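PDB 4D3F: imine reductase from Bacillus cereus, which catalyses the NADPH-dependent reduction of imines to amines, working through a Rossmann-type cofactor domain and a helical C-terminal domain. Local coordinates for the interface of chains A and B. Residues are numbered along the deposited sequence; one frame, centred on the assembly and turned at random. Chains: chain A/B, Imine reductase.

Contact 1: the interface of chains A and B. Residues chain A 229, 232-233, 296; chain B 194, 198, 226.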
ATOM      1  N   LEU A 229       1.018  -3.454   7.492  1.00 22.40           N
ATOM      2  CA  LEU A 229       2.011  -3.747   6.459  1.00 21.87           C
ATOM      3  C   LEU A 229       3.483  -3.658   6.912  1.00 21.73           C
ATOM      4  O   LEU A 229       4.284  -4.480   6.456  1.00 24.66           O
ATOM      5  CB  LEU A 229       1.774  -2.882   5.210  1.00 21.49           C
ATOM      6  CG  LEU A 229       0.424  -2.971   4.540  1.00 24.25           C
ATOM      7  CD1 LEU A 229       0.303  -2.057   3.367  1.00 26.20           C
ATOM      8  CD2 LEU A 229       0.046  -4.396   4.172  1.00 28.53           C
ATOM      9  N   PHE A 232       4.799  -7.054   7.890  1.00 23.20           N
ATOM     10  CA  PHE A 232       5.186  -7.890   6.719  1.00 21.04           C
ATOM     11  C   PHE A 232       6.525  -7.469   6.142  1.00 21.96           C
ATOM     12  O   PHE A 232       7.389  -8.306   5.809  1.00 20.64           O
ATOM     13  CB  PHE A 232       4.118  -7.902   5.659  1.00 22.99           C
ATOM     14  CG  PHE A 232       2.824  -8.582   6.087  1.00 24.38           C
ATOM     15  CD1 PHE A 232       1.834  -7.885   6.796  1.00 26.62           C
ATOM     16  CD2 PHE A 232       2.654  -9.926   5.888  1.00 24.44           C
ATOM     17  CE1 PHE A 232       0.697  -8.528   7.253  1.00 28.10           C
ATOM     18  CE2 PHE A 232       1.531 -10.559   6.344  1.00 26.67           C
ATOM     19  CZ  PHE A 232       0.552  -9.890   7.003  1.00 27.36           C
ATOM     20  N   VAL A 233       6.727  -6.160   5.996  1.00 21.62           N
ATOM     21  CA  VAL A 233       7.993  -5.659   5.449  1.00 23.02           C
ATOM     22  C   VAL A 233       9.157  -6.080   6.352  1.00 22.38           C
ATOM     23  O   VAL A 233      10.227  -6.595   5.909  1.00 24.26           O
ATOM     24  CB  VAL A 233       7.960  -4.112   5.247  1.00 23.31           C
ATOM     25  CG1 VAL A 233       9.340  -3.592   4.979  1.00 24.67           C
ATOM     26  CG2 VAL A 233       6.979  -3.719   4.166  1.00 24.61           C
ATOM     27  N   PHE A 296       5.667 -15.202  -2.452  1.00 19.65           N
ATOM     28  CA  PHE A 296       5.330 -14.098  -3.327  1.00 22.47           C
ATOM     29  C   PHE A 296       6.417 -13.036  -3.476  1.00 19.65           C
ATOM     30  O   PHE A 296       6.370 -12.279  -4.469  1.00 20.49           O
ATOM     31  CB  PHE A 296       4.001 -13.463  -3.013  1.00 23.03           C
ATOM     32  CG  PHE A 296       4.088 -12.389  -1.971  1.00 23.86           C
ATOM     33  CD1 PHE A 296       4.048 -12.708  -0.644  1.00 26.35           C
ATOM     34  CD2 PHE A 296       4.147 -11.060  -2.350  1.00 27.77           C
ATOM     35  CE1 PHE A 296       4.137 -11.739   0.316  1.00 29.93           C
ATOM     36  CE2 PHE A 296       4.230 -10.068  -1.410  1.00 30.13           C
ATOM     37  CZ  PHE A 296       4.217 -10.407  -0.070  1.00 35.46           C
TER
ATOM     38  N   PHE B 194      -4.008  -5.074   0.618  1.00 19.27           N
ATOM     39  CA  PHE B 194      -2.787  -5.854   0.941  1.00 19.46           C
ATOM     40  C   PHE B 194      -1.916  -6.199  -0.255  1.00 15.88           C
ATOM     41  O   PHE B 194      -0.700  -5.907  -0.243  1.00 17.25           O
ATOM     42  CB  PHE B 194      -3.129  -7.162   1.685  1.00 19.18           C
ATOM     43  CG  PHE B 194      -1.899  -7.959   2.062  1.00 20.01           C
ATOM     44  CD1 PHE B 194      -1.209  -7.713   3.213  1.00 20.83           C
ATOM     45  CD2 PHE B 194      -1.415  -8.954   1.226  1.00 22.46           C
ATOM     46  CE1 PHE B 194      -0.034  -8.398   3.525  1.00 23.43           C
ATOM     47  CE2 PHE B 194      -0.265  -9.650   1.536  1.00 24.17           C
ATOM     48  CZ  PHE B 194       0.445  -9.382   2.717  1.00 23.13           C
ATOM     49  N   MET B 198       1.555  -4.341  -1.085  1.00 18.63           N
ATOM     50  CA  MET B 198       2.766  -5.109  -0.951  1.00 18.94           C
ATOM     51  C   MET B 198       3.514  -5.244  -2.276  1.00 17.58           C
ATOM     52  O   MET B 198       4.762  -5.240  -2.275  1.00 18.54           O
ATOM     53  CB  MET B 198       2.518  -6.487  -0.307  1.00 20.54           C
ATOM     54  CG  MET B 198       2.098  -6.330   1.198  1.00 21.35           C
ATOM     55  SD  MET B 198       3.327  -5.591   2.292  1.00 24.44           S
ATOM     56  CE  MET B 198       4.739  -6.617   2.092  1.00 27.93           C
ATOM     57  N   MET B 226       4.188   3.537   5.018  1.00 21.67           N
ATOM     58  CA  MET B 226       3.000   2.694   5.186  1.00 22.09           C
ATOM     59  C   MET B 226       2.246   3.132   6.435  1.00 21.32           C
ATOM     60  O   MET B 226       1.025   3.235   6.382  1.00 22.77           O
ATOM     61  CB  MET B 226       3.359   1.240   5.293  1.00 25.26           C
ATOM     62  CG  MET B 226       3.793   0.671   3.935  1.00 30.84           C
ATOM     63  SD  MET B 226       4.733  -0.834   4.125  1.00 32.24           S
ATOM     64  CE  MET B 226       4.544  -1.369   2.436  1.00 33.81           C
TER
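A:Leu229 and A:Phe232 press against B:Phe194 and B:Met198 in a helix-on-helix hydrophobic interface, the kind through which imine reductases pair their C-terminal helical domains into an intertwined dimer. Helix 215-242 of chain A supplies A:Leu229, A:Phe232 and A:Val233, while helix 182-210 of chain B supplies the aromatic and one of the methionines. The rings of A:Phe232 and B:Phe194 form an edge-to-face pair, their planes 72° apart. A:Phe232 offers a face, and B:Phe194 drives its CE1 corner onto the middle of that ring, 3.6 Å above the plane. This reach follows from the B:Phe194 ring swinging away from its own backbone nitrogen (chi1 -178°), which carries it outward from the helix. On one face of B:Phe194 lies CG of B:Met198 from the same helix, so the ring is backed from within its own chain. B:Met198 is folded at chi2 and chi3, and the bend delivers its CE methyl to CB of A:Phe232 at 3.8 Å. Its sulfur slides alongside CD2 of A:Leu229, the same methyl that meets CD1 of B:Phe194 at 3.7 Å. A:Phe296, from the 3-10 helix 296-299, comes in across B:Met198 at about a right angle, its CE2 4.1 Å from CB of B:Met198. At the other end B:Met226 reaches over with an extended chain, and its sulfur SD rests 3.7 Å from CG2 of A:Val233.

Contact 2: the interface of chains A and B. Residues chain A 200, 203-204, 207, 262, 276; chain B 188, 191-192.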
ATOM      1  N   SER A 200      -5.070   1.917  -4.327  1.00 20.10           N
ATOM      2  CA  SER A 200      -5.708   0.639  -3.903  1.00 19.47           C
ATOM      3  C   SER A 200      -6.805   0.861  -2.881  1.00 19.24           C
ATOM      4  O   SER A 200      -7.850   0.167  -2.956  1.00 19.30           O
ATOM      5  CB  SER A 200      -4.719  -0.363  -3.412  1.00 20.63           C
ATOM      6  OG  SER A 200      -4.251  -0.229  -2.080  1.00 21.63           O
ATOM      7  N   HIS A 203      -9.755   2.214  -4.838  1.00 20.50           N
ATOM      8  CA  HIS A 203     -10.311   1.095  -5.548  1.00 21.13           C
ATOM      9  C   HIS A 203     -11.187   0.186  -4.608  1.00 21.49           C
ATOM     10  O   HIS A 203     -12.321  -0.161  -4.958  1.00 21.75           O
ATOM     11  CB  HIS A 203      -9.226   0.293  -6.198  1.00 19.36           C
ATOM     12  CG  HIS A 203      -9.732  -0.750  -7.076  1.00 20.46           C
ATOM     13  ND1 HIS A 203      -9.934  -2.037  -6.618  1.00 22.04           N
ATOM     14  CD2 HIS A 203     -10.049  -0.750  -8.390  1.00 20.76           C
ATOM     15  CE1 HIS A 203     -10.416  -2.756  -7.620  1.00 20.41           C
ATOM     16  NE2 HIS A 203     -10.495  -1.986  -8.695  1.00 23.00           N
ATOM     17  N   ALA A 204     -10.610  -0.162  -3.485  1.00 22.52           N
ATOM     18  CA  ALA A 204     -11.300  -0.979  -2.450  1.00 23.93           C
ATOM     19  C   ALA A 204     -12.569  -0.269  -1.945  1.00 24.30           C
ATOM     20  O   ALA A 204     -13.629  -0.894  -1.815  1.00 22.31           O
ATOM     21  CB  ALA A 204     -10.391  -1.213  -1.288  1.00 20.77           C
ATOM     22  N   ILE A 207     -15.408  -0.601  -4.467  1.00 23.04           N
ATOM     23  CA  ILE A 207     -16.101  -1.899  -4.285  1.00 22.40           C
ATOM     24  C   ILE A 207     -17.023  -1.830  -3.041  1.00 22.25           C
ATOM     25  O   ILE A 207     -18.157  -2.344  -3.106  1.00 25.98           O
ATOM     26  CB  ILE A 207     -15.068  -3.031  -4.123  1.00 22.42           C
ATOM     27  CG1 ILE A 207     -14.169  -3.148  -5.373  1.00 23.44           C
ATOM     28  CG2 ILE A 207     -15.737  -4.360  -3.856  1.00 23.45           C
ATOM     29  CD1 ILE A 207     -12.989  -4.110  -5.192  1.00 25.94           C
ATOM     30  N   VAL A 262      -9.961 -11.256  -5.699  1.00 21.21           N
ATOM     31  CA  VAL A 262     -10.075  -9.796  -5.711  1.00 18.96           C
ATOM     32  C   VAL A 262     -10.556  -9.294  -7.076  1.00 20.89           C
ATOM     33  O   VAL A 262     -11.413  -8.435  -7.170  1.00 21.66           O
ATOM     34  CB  VAL A 262      -8.738  -9.126  -5.298  1.00 19.51           C
ATOM     35  CG1 VAL A 262      -8.809  -7.627  -5.579  1.00 22.56           C
ATOM     36  CG2 VAL A 262      -8.468  -9.390  -3.842  1.00 20.37           C
ATOM     37  N   PRO A 276      -6.383  -4.003 -10.215  1.00 21.50           N
ATOM     38  CA  PRO A 276      -6.148  -5.401  -9.822  1.00 21.68           C
ATOM     39  C   PRO A 276      -5.779  -6.320 -10.949  1.00 22.97           C
ATOM     40  O   PRO A 276      -5.064  -7.306 -10.691  1.00 22.83           O
ATOM     41  CB  PRO A 276      -7.461  -5.799  -9.123  1.00 22.26           C
ATOM     42  CG  PRO A 276      -8.471  -4.948  -9.822  1.00 23.28           C
ATOM     43  CD  PRO A 276      -7.749  -3.595  -9.850  1.00 22.77           C
TER
ATOM     44  N   GLN B 188     -12.388  -9.263   1.088  1.00 20.91           N
ATOM     45  CA  GLN B 188     -11.777  -9.053  -0.224  1.00 20.73           C
ATOM     46  C   GLN B 188     -11.238  -7.608  -0.395  1.00 20.33           C
ATOM     47  O   GLN B 188     -10.184  -7.422  -1.016  1.00 21.67           O
ATOM     48  CB  GLN B 188     -12.755  -9.377  -1.312  1.00 21.60           C
ATOM     49  CG  GLN B 188     -13.157 -10.867  -1.382  1.00 23.68           C
ATOM     50  CD  GLN B 188     -11.994 -11.808  -1.612  1.00 24.30           C
ATOM     51  OE1 GLN B 188     -10.896 -11.386  -1.982  1.00 27.58           O
ATOM     52  NE2 GLN B 188     -12.225 -13.128  -1.369  1.00 26.64           N
ATOM     53  N   MET B 191      -7.969  -7.365   1.182  1.00 20.34           N
ATOM     54  CA  MET B 191      -6.918  -8.069   0.398  1.00 20.54           C
ATOM     55  C   MET B 191      -6.564  -7.268  -0.870  1.00 19.01           C
ATOM     56  O   MET B 191      -5.379  -7.391  -1.337  1.00 18.91           O
ATOM     57  CB  MET B 191      -7.352  -9.509   0.050  1.00 24.32           C
ATOM     58  CG  MET B 191      -7.518 -10.400   1.304  1.00 28.10           C
ATOM     59  SD  MET B 191      -6.071 -10.350   2.373  1.00 32.19           S
ATOM     60  CE  MET B 191      -4.956 -11.117   1.247  1.00 33.82           C
ATOM     61  N   ASP B 192      -7.489  -6.510  -1.412  1.00 20.03           N
ATOM     62  CA  ASP B 192      -7.212  -5.541  -2.543  1.00 21.78           C
ATOM     63  C   ASP B 192      -6.111  -4.605  -2.106  1.00 22.55           C
ATOM     64  O   ASP B 192      -5.074  -4.491  -2.792  1.00 21.37           O
ATOM     65  CB  ASP B 192      -8.505  -4.820  -2.856  1.00 24.10           C
ATOM     66  CG  ASP B 192      -8.502  -4.049  -4.155  1.00 27.75           C
ATOM     67  OD1 ASP B 192      -7.572  -4.219  -5.000  1.00 24.42           O
ATOM     68  OD2 ASP B 192      -9.503  -3.271  -4.274  1.00 28.74           O
TER
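B:Asp192 pushes its carboxylate into a recess of chain A formed by A:Val262, A:His203 and A:Ala204, within the helical C-terminal domain of the NADPH-dependent reductive aminase type. It buries 84 Å² against chain A. The side chain leaves helix 182-210 with CG opposite the backbone nitrogen (chi1 -167°), pointing straight across the interface at the same helix of the other subunit. There ND1 of the A:His203 imidazole donates a hydrogen bond of 2.7 Å to OD2 of B:Asp192. The bond is nearly straight, 167° at the hydrogen, and OD2 lies almost exactly in the imidazole plane, accepting the hydrogen bond on its syn lone pair, the side of the other oxygen. Ring and carboxylate are nonetheless turned 79° from each other, so the histidine meets the acid by its edge. Carbon packs round the same oxygen: the methyl CB of A:Ala204 and CD1 of A:Ile207 each lie 3.7 Å from OD2 of B:Asp192. A:Val262, on helix 252-268, hides 55 Å² and divides its two methyls between two partners. The A:Val262 side chain crosses B:Asp192 at about a right angle, with CG1 3.9 Å from the carboxylate carbon CG, whereas CG2 turns toward B:Gln188, whose amide oxygen OE1 is 3.7 Å away. B:Gln188 sits one helical turn before B:Asp192, its chain bent at chi2, and CB of B:Met191 packs more distantly against CG2 of A:Val262.

Contact 3: the interface of chains A and B. Residues chain A 200, 222, 225-226, 229; chain B 190, 193-194, 197.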
ATOM      1  N   SER A 200      -5.070   1.917  -4.327  1.00 20.10           N
ATOM      2  CA  SER A 200      -5.708   0.639  -3.903  1.00 19.47           C
ATOM      3  C   SER A 200      -6.805   0.861  -2.881  1.00 19.24           C
ATOM      4  O   SER A 200      -7.850   0.167  -2.956  1.00 19.30           O
ATOM      5  CB  SER A 200      -4.719  -0.363  -3.412  1.00 20.63           C
ATOM      6  OG  SER A 200      -4.251  -0.229  -2.080  1.00 21.63           O
ATOM      7  N   ALA A 222      -9.584  -0.397   6.688  1.00 26.99           N
ATOM      8  CA  ALA A 222      -8.491   0.158   5.828  1.00 23.34           C
ATOM      9  C   ALA A 222      -7.300   0.546   6.654  1.00 24.36           C
ATOM     10  O   ALA A 222      -6.152   0.199   6.312  1.00 23.30           O
ATOM     11  CB  ALA A 222      -9.020   1.308   4.952  1.00 25.75           C
ATOM     12  N   MET A 225      -5.401  -2.431   8.108  1.00 23.74           N
ATOM     13  CA  MET A 225      -4.592  -3.146   7.074  1.00 25.65           C
ATOM     14  C   MET A 225      -3.312  -2.397   6.783  1.00 23.23           C
ATOM     15  O   MET A 225      -2.236  -3.011   6.721  1.00 24.29           O
ATOM     16  CB  MET A 225      -5.406  -3.367   5.842  1.00 25.48           C
ATOM     17  CG  MET A 225      -4.625  -4.031   4.716  1.00 25.43           C
ATOM     18  SD  MET A 225      -3.881  -5.606   5.165  1.00 26.33           S
ATOM     19  CE  MET A 225      -5.277  -6.739   5.124  1.00 27.44           C
ATOM     20  N   MET A 226      -3.428  -1.087   6.534  1.00 23.03           N
ATOM     21  CA  MET A 226      -2.241  -0.270   6.271  1.00 23.67           C
ATOM     22  C   MET A 226      -1.266  -0.343   7.369  1.00 23.40           C
ATOM     23  O   MET A 226      -0.074  -0.487   7.158  1.00 22.30           O
ATOM     24  CB  MET A 226      -2.630   1.167   5.993  1.00 23.37           C
ATOM     25  CG  MET A 226      -3.333   1.256   4.672  1.00 29.60           C
ATOM     26  SD  MET A 226      -4.307   2.744   4.512  1.00 38.21           S
ATOM     27  CE  MET A 226      -4.559   2.622   2.732  1.00 37.26           C
ATOM     28  N   LEU A 229       1.018  -3.454   7.492  1.00 22.40           N
ATOM     29  CA  LEU A 229       2.011  -3.747   6.459  1.00 21.87           C
ATOM     30  C   LEU A 229       3.483  -3.658   6.912  1.00 21.73           C
ATOM     31  O   LEU A 229       4.284  -4.480   6.456  1.00 24.66           O
ATOM     32  CB  LEU A 229       1.774  -2.882   5.210  1.00 21.49           C
ATOM     33  CG  LEU A 229       0.424  -2.971   4.540  1.00 24.25           C
ATOM     34  CD1 LEU A 229       0.303  -2.057   3.367  1.00 26.20           C
ATOM     35  CD2 LEU A 229       0.046  -4.396   4.172  1.00 28.53           C
TER
ATOM     36  N   GLN B 190      -9.997  -5.664   1.950  1.00 20.61           N
ATOM     37  CA  GLN B 190      -8.743  -5.610   2.661  1.00 23.37           C
ATOM     38  C   GLN B 190      -7.640  -6.295   1.867  1.00 22.14           C
ATOM     39  O   GLN B 190      -6.498  -5.843   1.884  1.00 20.14           O
ATOM     40  CB  GLN B 190      -8.822  -6.240   4.028  1.00 27.73           C
ATOM     41  CG  GLN B 190      -9.383  -5.293   5.061  1.00 36.05           C
ATOM     42  CD  GLN B 190      -9.117  -5.870   6.467  1.00 44.66           C
ATOM     43  OE1 GLN B 190      -9.178  -7.136   6.697  1.00 35.79           O
ATOM     44  NE2 GLN B 190      -8.658  -4.984   7.374  1.00 42.61           N
ATOM     45  N   ILE B 193      -6.226  -4.042  -0.922  1.00 20.52           N
ATOM     46  CA  ILE B 193      -5.184  -3.173  -0.407  1.00 20.19           C
ATOM     47  C   ILE B 193      -3.892  -3.948  -0.132  1.00 21.96           C
ATOM     48  O   ILE B 193      -2.764  -3.547  -0.508  1.00 20.70           O
ATOM     49  CB  ILE B 193      -5.621  -2.417   0.884  1.00 19.34           C
ATOM     50  CG1 ILE B 193      -6.771  -1.471   0.551  1.00 22.03           C
ATOM     51  CG2 ILE B 193      -4.463  -1.680   1.500  1.00 20.18           C
ATOM     52  CD1 ILE B 193      -7.459  -0.821   1.733  1.00 24.44           C
ATOM     53  N   PHE B 194      -4.008  -5.074   0.618  1.00 19.27           N
ATOM     54  CA  PHE B 194      -2.787  -5.854   0.941  1.00 19.46           C
ATOM     55  C   PHE B 194      -1.916  -6.199  -0.255  1.00 15.88           C
ATOM     56  O   PHE B 194      -0.700  -5.907  -0.243  1.00 17.25           O
ATOM     57  CB  PHE B 194      -3.129  -7.162   1.685  1.00 19.18           C
ATOM     58  CG  PHE B 194      -1.899  -7.959   2.062  1.00 20.01           C
ATOM     59  CD1 PHE B 194      -1.209  -7.713   3.213  1.00 20.83           C
ATOM     60  CD2 PHE B 194      -1.415  -8.954   1.226  1.00 22.46           C
ATOM     61  CE1 PHE B 194      -0.034  -8.398   3.525  1.00 23.43           C
ATOM     62  CE2 PHE B 194      -0.265  -9.650   1.536  1.00 24.17           C
ATOM     63  CZ  PHE B 194       0.445  -9.382   2.717  1.00 23.13           C
ATOM     64  N   ALA B 197      -0.634  -2.912  -2.278  1.00 19.24           N
ATOM     65  CA  ALA B 197       0.384  -2.199  -1.520  1.00 19.12           C
ATOM     66  C   ALA B 197       1.643  -2.997  -1.322  1.00 21.09           C
ATOM     67  O   ALA B 197       2.771  -2.416  -1.437  1.00 21.15           O
ATOM     68  CB  ALA B 197      -0.193  -1.729  -0.189  1.00 20.96           C
TER
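A:Met225 curls over B:Gln190, B:Ile193 and B:Phe194, and the closer packing of this patch gathers round it, A:Leu229 and A:Ser200. The methionine bends at chi2 and chi3 (56° and 77°), laying its terminal methyl on the ridge of helix 182-210 of chain B. There CE of A:Met225 lies 3.6 Å from the backbone oxygen of B:Gln190 and 3.7 Å from its CB, while SD crosses the root of B:Phe194 at CB, 3.9 Å away. The shaft of the methionine runs past B:Ile193 in the opposite direction. Next along the chain A helix, A:Leu229 sends its two methyls different ways: CD2 goes to the phenylalanine ring, and CD1 drops onto the CB methyl of B:Ala197 at 3.6 Å. From the other flank A:Ser200 sets its OG 3.5 Å from CA of B:Ile193. Packing is looser toward A:Ala222 and A:Met226. CB of A:Ala222 is 4.2 Å from CD1 of B:Ile193, and CG of A:Met226 stays 4.5 Å from CG2 of B:Ile193. The small serine side chain probably allows the two copies of helix 182-210 to approach closely here, so the site wedges one long helix between two helices of the partner and knits the subunits together.

Contact 4: the interface of chains A and B. Residues chain A 270-272; chain B 302-305.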
ATOM      1  N   GLY A 270     -18.888  -4.210 -10.630  1.00 27.71           N
ATOM      2  CA  GLY A 270     -18.885  -3.267 -11.760  1.00 30.75           C
ATOM      3  C   GLY A 270     -17.793  -2.211 -11.642  1.00 31.03           C
ATOM      4  O   GLY A 270     -17.920  -1.111 -12.195  1.00 28.11           O
ATOM      5  N   ILE A 271     -16.734  -2.514 -10.897  1.00 26.90           N
ATOM      6  CA  ILE A 271     -15.666  -1.523 -10.637  1.00 25.49           C
ATOM      7  C   ILE A 271     -14.578  -1.704 -11.692  1.00 24.30           C
ATOM      8  O   ILE A 271     -14.313  -2.795 -12.174  1.00 21.90           O
ATOM      9  CB  ILE A 271     -15.163  -1.675  -9.203  1.00 26.47           C
ATOM     10  CG1 ILE A 271     -16.288  -1.360  -8.208  1.00 27.86           C
ATOM     11  CG2 ILE A 271     -13.930  -0.809  -8.943  1.00 25.13           C
ATOM     12  CD1 ILE A 271     -16.994  -0.012  -8.442  1.00 27.80           C
ATOM     13  N   ASP A 272     -13.908  -0.604 -12.083  1.00 25.25           N
ATOM     14  CA  ASP A 272     -12.778  -0.690 -13.069  1.00 26.68           C
ATOM     15  C   ASP A 272     -11.715  -1.749 -12.672  1.00 23.59           C
ATOM     16  O   ASP A 272     -11.233  -1.773 -11.519  1.00 23.94           O
ATOM     17  CB  ASP A 272     -12.069   0.647 -13.138  1.00 24.11           C
ATOM     18  CG  ASP A 272     -11.136   0.762 -14.311  1.00 30.61           C
ATOM     19  OD1 ASP A 272     -11.589   0.895 -15.443  1.00 30.19           O
ATOM     20  OD2 ASP A 272      -9.916   0.816 -14.090  1.00 31.69           O
TER
ATOM     21  N   ILE B 302     -13.237   7.421 -11.463  1.00 22.70           N
ATOM     22  CA  ILE B 302     -12.737   6.589 -12.533  1.00 24.19           C
ATOM     23  C   ILE B 302     -12.956   5.132 -12.169  1.00 23.16           C
ATOM     24  O   ILE B 302     -13.380   4.350 -12.985  1.00 25.01           O
ATOM     25  CB  ILE B 302     -11.213   6.821 -12.782  1.00 27.17           C
ATOM     26  CG1 ILE B 302     -10.982   8.297 -13.220  1.00 26.41           C
ATOM     27  CG2 ILE B 302     -10.664   5.817 -13.774  1.00 29.56           C
ATOM     28  CD1 ILE B 302     -11.817   8.706 -14.410  1.00 29.35           C
ATOM     29  N   PHE B 303     -12.704   4.797 -10.925  1.00 23.82           N
ATOM     30  CA  PHE B 303     -12.930   3.357 -10.492  1.00 23.73           C
ATOM     31  C   PHE B 303     -14.385   2.985 -10.573  1.00 25.41           C
ATOM     32  O   PHE B 303     -14.757   1.860 -10.925  1.00 24.08           O
ATOM     33  CB  PHE B 303     -12.373   3.175  -9.065  1.00 21.99           C
ATOM     34  CG  PHE B 303     -10.859   3.211  -8.989  1.00 23.03           C
ATOM     35  CD1 PHE B 303     -10.069   2.668 -10.012  1.00 24.91           C
ATOM     36  CD2 PHE B 303     -10.205   3.781  -7.922  1.00 24.64           C
ATOM     37  CE1 PHE B 303      -8.690   2.702  -9.936  1.00 24.01           C
ATOM     38  CE2 PHE B 303      -8.803   3.815  -7.865  1.00 25.61           C
ATOM     39  CZ  PHE B 303      -8.067   3.258  -8.877  1.00 22.29           C
ATOM     40  N   LYS B 304     -15.258   3.956 -10.257  1.00 30.20           N
ATOM     41  CA  LYS B 304     -16.694   3.747 -10.432  1.00 32.04           C
ATOM     42  C   LYS B 304     -17.262   3.664 -11.823  1.00 41.42           C
ATOM     43  O   LYS B 304     -18.356   3.165 -11.946  1.00 57.30           O
ATOM     44  CB  LYS B 304     -17.489   4.748  -9.658  1.00 30.28           C
ATOM     45  CG  LYS B 304     -17.253   4.534  -8.241  1.00 29.63           C
ATOM     46  CD  LYS B 304     -17.991   5.534  -7.424  1.00 38.15           C
ATOM     47  CE  LYS B 304     -17.446   5.443  -6.051  1.00 38.62           C
ATOM     48  NZ  LYS B 304     -18.468   5.829  -5.067  1.00 40.86           N
ATOM     49  N   ASN B 305     -16.509   4.038 -12.844  1.00 49.16           N
ATOM     50  CA  ASN B 305     -16.971   4.102 -14.253  1.00 57.81           C
ATOM     51  C   ASN B 305     -18.061   5.134 -14.440  1.00 67.32           C
ATOM     52  O   ASN B 305     -17.768   6.201 -14.950  1.00 70.17           O
ATOM     53  CB  ASN B 305     -17.489   2.788 -14.765  1.00 54.40           C
ATOM     54  CG  ASN B 305     -16.479   1.686 -14.664  1.00 52.48           C
ATOM     55  OD1 ASN B 305     -16.711   0.746 -13.970  1.00 58.80           O
ATOM     56  ND2 ASN B 305     -15.367   1.791 -15.380  1.00 59.08           N
TER
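A:Asp272 and A:Ile271 lie against the end of the modelled chain B, where helix 300-304 gives out at B:Phe303 and B:Lys304. The two chain A side chains flank one backbone carbonyl from separate directions. A:Ile271 turns its CG2 branch toward the B:Phe303 oxygen O at 3.4 Å, while the longer branch folds back to bring CD1 near the same atom. A:Asp272 uses its CB there, lying 3.9 Å from CA of B:Phe303, and its carboxylate swings on past, CG away from the backbone nitrogen (chi1 -167°). That carboxylate crosses the side chain of B:Asn305 at about a right angle, the acid and amide planes 58° apart, with OD1 of A:Asp272 3.9 Å from ND2 of B:Asn305. B:Asn305 is poorly ordered, and its amide as modelled puts OD1 against the backbone oxygen of A:Gly270, two acceptors facing each other; this contact is doubtful, and a flipped amide would be one possible explanation. The firm link here is a backbone hydrogen bond, tying the loop 270-272 to the tail of the partner subunit. The amide N of A:Asp272 donates to the carbonyl O of B:Phe303 at 2.9 Å, nearly straight at the hydrogen.

The four contacts run along the interface between the subunits, from an apolar core toward the chain B tail; all separations given here are between C-alpha centres. Contacts 1 and 3 lie about 8 Å apart and share A:Leu229 and B:Phe194, making one continuous apolar core. Contact 2 is about 9 Å from contact 3, joined to it through A:Ser200, and adds a polar link. Contact 4 lies about 12 Å from contact 2 and about 25 Å from contact 1. Helix 182-210 of chain B runs through contacts 1, 2 and 3, and the two-fold axis repeats every contact, consistent with a broad, interlocked dimer.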